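Local coordinates for protein carbonic anhydrase (Neosartorya fumigata, PDB 7COI) that probably catalyses the reversible hydration of carbon dioxide to hydrogencarbonate and a proton, as a zinc-dependent carbonic anhydrase of the beta class, at residues Gly174-Gly179 / Tyr257-Gly262; Ile143-His148 / Val170-His175. One frame throughout, in Å; residues are numbered along the deposited sequence.

Interaction 1 of 2, residues Gly174-Gly179 / Tyr257-Gly262. With ZN (zinc ion), chain F; ACT (acetate ion), chain E.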
loop_
_atom_site.group_PDB
_atom_site.type_symbol
_atom_site.label_atom_id
_atom_site.label_comp_id
_atom_site.label_asym_id
_atom_site.label_seq_id
_atom_site.Cartn_x
_atom_site.Cartn_y
_atom_site.Cartn_z
ATOM N N GLY A 174 -19.389 -9.867 5.946
ATOM C CA GLY A 174 -18.667 -11.133 5.739
ATOM C C GLY A 174 -19.615 -12.208 5.253
ATOM O O GLY A 174 -20.820 -11.936 5.083
ATOM N N HIS A 175 -19.118 -13.409 4.972
ATOM C CA HIS A 175 -20.034 -14.439 4.424
ATOM C C HIS A 175 -19.517 -15.811 4.832
ATOM O O HIS A 175 -18.334 -15.967 5.201
ATOM C CB HIS A 175 -20.298 -14.261 2.920
ATOM C CG HIS A 175 -19.065 -14.565 2.157
ATOM N ND1 HIS A 175 -18.905 -15.777 1.495
ATOM C CD2 HIS A 175 -17.916 -13.870 2.018
ATOM C CE1 HIS A 175 -17.719 -15.830 0.953
ATOM N NE2 HIS A 175 -17.135 -14.669 1.243
ATOM N N THR A 176 -20.427 -16.773 4.823
ATOM C CA THR A 176 -20.106 -18.191 5.064
ATOM C C THR A 176 -19.343 -18.711 3.846
ATOM O O THR A 176 -19.577 -18.210 2.701
ATOM C CB THR A 176 -21.386 -18.980 5.392
ATOM O OG1 THR A 176 -22.218 -19.002 4.231
ATOM C CG2 THR A 176 -22.131 -18.385 6.559
ATOM N N LYS A 177 -18.499 -19.716 4.056
ATOM C CA LYS A 177 -17.711 -20.373 2.973
ATOM C C LYS A 177 -16.758 -19.357 2.313
ATOM O O LYS A 177 -16.587 -19.426 1.097
ATOM C CB LYS A 177 -18.652 -20.983 1.940
ATOM C CG LYS A 177 -19.761 -21.855 2.530
ATOM C CD LYS A 177 -19.230 -23.125 3.114
ATOM C CE LYS A 177 -18.841 -24.131 2.043
ATOM N NZ LYS A 177 -17.551 -24.825 2.314
ATOM N N CYS A 178 -16.206 -18.429 3.084
ATOM C CA CYS A 178 -15.243 -17.401 2.570
ATOM C C CYS A 178 -13.884 -18.052 2.367
ATOM O O CYS A 178 -13.263 -18.426 3.363
ATOM C CB CYS A 178 -15.144 -16.198 3.500
ATOM S SG CYS A 178 -14.064 -14.915 2.815
ATOM N N GLY A 179 -13.418 -18.124 1.111
ATOM C CA GLY A 179 -12.093 -18.664 0.736
ATOM C C GLY A 179 -10.934 -17.896 1.344
ATOM O O GLY A 179 -9.910 -18.510 1.610
ATOM N N TYR A 257 -23.476 -12.925 5.497
ATOM C CA TYR A 257 -24.293 -13.421 4.373
ATOM C C TYR A 257 -24.133 -14.924 4.321
ATOM O O TYR A 257 -23.011 -15.399 4.213
ATOM C CB TYR A 257 -23.868 -12.789 3.050
ATOM C CG TYR A 257 -24.668 -13.277 1.877
ATOM C CD1 TYR A 257 -26.039 -13.045 1.827
ATOM C CD2 TYR A 257 -24.097 -14.063 0.870
ATOM C CE1 TYR A 257 -26.791 -13.500 0.763
ATOM C CE2 TYR A 257 -24.851 -14.520 -0.199
ATOM C CZ TYR A 257 -26.205 -14.233 -0.255
ATOM O OH TYR A 257 -26.983 -14.692 -1.285
ATOM N N ASP A 258 -25.250 -15.660 4.367
ATOM C CA ASP A 258 -25.236 -17.141 4.256
ATOM C C ASP A 258 -25.390 -17.462 2.770
ATOM O O ASP A 258 -26.507 -17.250 2.206
ATOM C CB ASP A 258 -26.348 -17.741 5.133
ATOM C CG ASP A 258 -26.355 -19.250 5.186
ATOM O OD1 ASP A 258 -25.945 -19.875 4.202
ATOM O OD2 ASP A 258 -26.751 -19.780 6.232
ATOM N N VAL A 259 -24.327 -17.939 2.127
ATOM C CA VAL A 259 -24.343 -18.166 0.653
ATOM C C VAL A 259 -25.318 -19.297 0.310
ATOM O O VAL A 259 -25.702 -19.385 -0.864
ATOM C CB VAL A 259 -22.936 -18.445 0.100
ATOM C CG1 VAL A 259 -22.024 -17.255 0.339
ATOM C CG2 VAL A 259 -22.349 -19.712 0.687
ATOM N N GLY A 260 -25.671 -20.140 1.281
ATOM C CA GLY A 260 -26.566 -21.301 1.072
ATOM C C GLY A 260 -28.046 -20.943 1.138
ATOM O O GLY A 260 -28.832 -21.664 0.522
ATOM N N SER A 261 -28.426 -19.861 1.826
ATOM C CA SER A 261 -29.842 -19.489 2.079
ATOM C C SER A 261 -30.194 -18.142 1.423
ATOM O O SER A 261 -31.361 -17.898 1.156
ATOM C CB SER A 261 -30.068 -19.457 3.562
ATOM O OG SER A 261 -29.484 -18.303 4.122
ATOM N N GLY A 262 -29.219 -17.256 1.188
ATOM C CA GLY A 262 -29.480 -15.910 0.672
ATOM C C GLY A 262 -29.791 -14.905 1.759
ATOM O O GLY A 262 -30.069 -13.720 1.425
HETATM ZN ZN ZN F . -15.069 -14.300 0.824
HETATM C C ACT E . -13.727 -15.464 -1.649
HETATM O O ACT E . -14.133 -15.849 -2.740
HETATM O OXT ACT E . -14.581 -15.719 -0.484
HETATM C CH3 ACT E . -12.404 -14.722 -1.442
HETATM O O HOH W 1 -23.666 -21.244 4.323
#
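His175 and Tyr257 pair as neighbours at the ends of two parallel strands, their CA atoms 4.4 Å apart and both side chains on the same face of the sheet. Tyr257 gives its N-H to Gly174 O and takes the N-H of Thr176 at its own O, so the two bonds bracket His175, whose CA-H also leans on Tyr257 O. The side chain of His175 leads from this pairing to the metal. His175 CB lies 3.2 Å from Tyr257 O and then meets Tyr257 CB, near the plane of the tyrosine ring and at its edge. A chi1 of 69° sets CG between the backbone N and the carbonyl carbon. The ring end leads away from Tyr257: His175 ND1 makes a weak, bent bond to Thr176 O and lies 3.6 Å from Val259 CG1, whereas His175 NE2 binds zinc at 2.1 Å. His175 CE1 is 3.5 Å from acetate OXT, which sits in the ring plane and is itself a zinc ligand. Cys178 SG binds the same ion at 2.3 Å, and Cys119 supplies the remaining protein ligand. Beyond the strands, Thr176 OG1 accepts the N-H of Val259 at 3.2 Å, and a water joins this hydroxyl to Asp258 OD1. That carboxylate oxygen also accepts from Gly260 N, closing an Asx turn. The branched Val259 suits its place by offering CG1 to the histidine and CG2 to Lys177 CG. Histidine suits its own because NE2 can bind zinc while the ND1 N-H turns to the adjacent Thr176 O, a weak bond that may help to fix the turn of the ring.

Interaction 2 of 2, residues Ile143-His148 / Val170-His175. With ZN (zinc ion), chain F.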
loop_
_atom_site.group_PDB
_atom_site.type_symbol
_atom_site.label_atom_id
_atom_site.label_comp_id
_atom_site.label_asym_id
_atom_site.label_seq_id
_atom_site.Cartn_x
_atom_site.Cartn_y
_atom_site.Cartn_z
ATOM N N ILE A 143 -10.770 -9.115 -1.141
ATOM C CA ILE A 143 -10.632 -10.502 -0.608
ATOM C C ILE A 143 -10.968 -10.524 0.897
ATOM O O ILE A 143 -10.237 -9.905 1.710
ATOM C CB ILE A 143 -9.260 -11.106 -0.886
ATOM C CG1 ILE A 143 -8.996 -11.222 -2.390
ATOM C CG2 ILE A 143 -9.163 -12.464 -0.192
ATOM C CD1 ILE A 143 -10.007 -12.044 -3.172
ATOM N N ALA A 144 -12.055 -11.211 1.245
ATOM C CA ALA A 144 -12.504 -11.458 2.635
ATOM C C ALA A 144 -12.853 -10.162 3.359
ATOM O O ALA A 144 -12.814 -10.147 4.608
ATOM C CB ALA A 144 -11.426 -12.193 3.394
ATOM N N ASN A 145 -13.296 -9.125 2.636
ATOM C CA ASN A 145 -13.867 -7.905 3.273
ATOM C C ASN A 145 -12.911 -7.459 4.396
ATOM O O ASN A 145 -13.388 -7.049 5.460
ATOM C CB ASN A 145 -15.330 -8.130 3.727
ATOM C CG ASN A 145 -15.607 -9.377 4.561
ATOM O OD1 ASN A 145 -15.839 -10.443 4.015
ATOM N ND2 ASN A 145 -15.623 -9.232 5.886
ATOM N N VAL A 146 -11.602 -7.420 4.130
ATOM C CA VAL A 146 -10.567 -7.073 5.144
ATOM C C VAL A 146 -10.349 -5.565 5.118
ATOM O O VAL A 146 -10.203 -4.981 4.035
ATOM C CB VAL A 146 -9.253 -7.837 4.903
ATOM C CG1 VAL A 146 -8.137 -7.381 5.834
ATOM C CG2 VAL A 146 -9.471 -9.319 5.050
ATOM N N ILE A 147 -10.351 -4.948 6.295
ATOM C CA ILE A 147 -9.983 -3.519 6.456
ATOM C C ILE A 147 -8.586 -3.444 7.038
ATOM O O ILE A 147 -8.434 -3.582 8.270
ATOM C CB ILE A 147 -11.001 -2.737 7.306
ATOM C CG1 ILE A 147 -12.435 -3.004 6.841
ATOM C CG2 ILE A 147 -10.656 -1.261 7.316
ATOM C CD1 ILE A 147 -13.347 -1.820 6.902
ATOM N N HIS A 148 -7.584 -3.226 6.187
ATOM C CA HIS A 148 -6.229 -2.840 6.627
ATOM C C HIS A 148 -6.318 -1.366 6.952
ATOM O O HIS A 148 -6.725 -0.597 6.094
ATOM C CB HIS A 148 -5.189 -3.065 5.527
ATOM C CG HIS A 148 -4.957 -4.496 5.196
ATOM N ND1 HIS A 148 -3.895 -5.193 5.709
ATOM C CD2 HIS A 148 -5.600 -5.330 4.345
ATOM C CE1 HIS A 148 -3.925 -6.418 5.202
ATOM N NE2 HIS A 148 -4.939 -6.524 4.377
ATOM N N VAL A 170 -22.715 2.575 7.054
ATOM C CA VAL A 170 -21.579 1.740 6.549
ATOM C C VAL A 170 -21.830 0.320 6.996
ATOM O O VAL A 170 -21.964 0.077 8.200
ATOM C CB VAL A 170 -20.198 2.251 6.988
ATOM C CG1 VAL A 170 -19.105 1.374 6.339
ATOM C CG2 VAL A 170 -20.006 3.717 6.629
ATOM N N VAL A 171 -21.878 -0.612 6.049
ATOM C CA VAL A 171 -22.112 -2.029 6.317
ATOM C C VAL A 171 -20.837 -2.782 5.953
ATOM O O VAL A 171 -20.370 -2.621 4.819
ATOM C CB VAL A 171 -23.307 -2.533 5.489
ATOM C CG1 VAL A 171 -23.520 -4.016 5.679
ATOM C CG2 VAL A 171 -24.567 -1.730 5.763
ATOM N N ILE A 172 -20.308 -3.565 6.866
ATOM C CA ILE A 172 -19.271 -4.570 6.561
ATOM C C ILE A 172 -19.987 -5.898 6.570
ATOM O O ILE A 172 -20.564 -6.275 7.612
ATOM C CB ILE A 172 -18.062 -4.523 7.514
ATOM C CG1 ILE A 172 -17.385 -3.160 7.483
ATOM C CG2 ILE A 172 -17.089 -5.640 7.160
ATOM C CD1 ILE A 172 -16.227 -3.037 8.468
ATOM N N CYS A 173 -19.929 -6.598 5.446
ATOM C CA CYS A 173 -20.600 -7.891 5.262
ATOM C C CYS A 173 -19.546 -8.947 4.993
ATOM O O CYS A 173 -18.908 -8.901 3.941
ATOM C CB CYS A 173 -21.639 -7.796 4.150
ATOM S SG CYS A 173 -22.578 -9.331 3.981
ATOM N N GLY A 174 -19.389 -9.867 5.946
ATOM C CA GLY A 174 -18.667 -11.133 5.739
ATOM C C GLY A 174 -19.615 -12.208 5.253
ATOM O O GLY A 174 -20.820 -11.936 5.083
ATOM N N HIS A 175 -19.118 -13.409 4.972
ATOM C CA HIS A 175 -20.034 -14.439 4.424
ATOM C C HIS A 175 -19.517 -15.811 4.832
ATOM O O HIS A 175 -18.334 -15.967 5.201
ATOM C CB HIS A 175 -20.298 -14.261 2.920
ATOM C CG HIS A 175 -19.065 -14.565 2.157
ATOM N ND1 HIS A 175 -18.905 -15.777 1.495
ATOM C CD2 HIS A 175 -17.916 -13.870 2.018
ATOM C CE1 HIS A 175 -17.719 -15.830 0.953
ATOM N NE2 HIS A 175 -17.135 -14.669 1.243
HETATM ZN ZN ZN F . -15.069 -14.300 0.824
HETATM O O HOH W 2 -16.001 -12.992 4.934
#
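Asn145 stands opposite Gly174 with 6.3 Å between their CA atoms, and no direct hydrogen bond joins the loop 143-148 to strand 170-175; the contact is made by the side chain of Asn145 against the strand backbone, and by Ile147 against Ile172. Asn145 has left-handed helical backbone angles (48°/46°), a conformation asparagine tolerates well. Its chi1 sets Asn145 CG between the backbone N and the carbonyl carbon, 3.4 Å from Cys173 O. Asn145 OD1 lies 3.4 Å and Asn145 ND2 3.6 Å from Gly174 CA; a glycine suits the site because the amide lies directly against its backbone. A water donates to Asn145 OD1 at 2.7 Å and accepts from His175 N, tying the loop to the zinc ligand His175. Further along, Ile147 and Ile172 meet obliquely through their CD1 methyls, at a tight 3.5 Å, a buried pairing that suits apolar residues. Ile147 also touches Ala234 of helix 216-236, and Asn145 packs on Asn227 and Val228 of the same helix. The loop after strand 137-142 passes strand 114-119 and lies against the C-terminal part of strand 169-175 beside the zinc centre, as expected of an alpha/beta beta-class carbonic anhydrase.

Overall arrangement
Strand 169-175 serves both interactions, which share Gly174 and His175 and have their centres about 12 Å apart. Interaction 1 extends the strand into the loop bearing Cys178 and joins it to the end of neighbouring strand 251-257; interaction 2 lays the loop 143-148 beside the same strand. They also touch directly: Cys178 SG lies 3.8 Å from Ala144 CA, and Tyr257 CB lies 3.8 Å from Cys173 SG. Both converge on His175, one at its backbone partner in strand 251-257, the other on the side of the loop 143-148. The second subunit contributes to the pocket: its Gln110 hydrogen-bonds the acetate, probably from the crystallisation liquor, that binds the zinc.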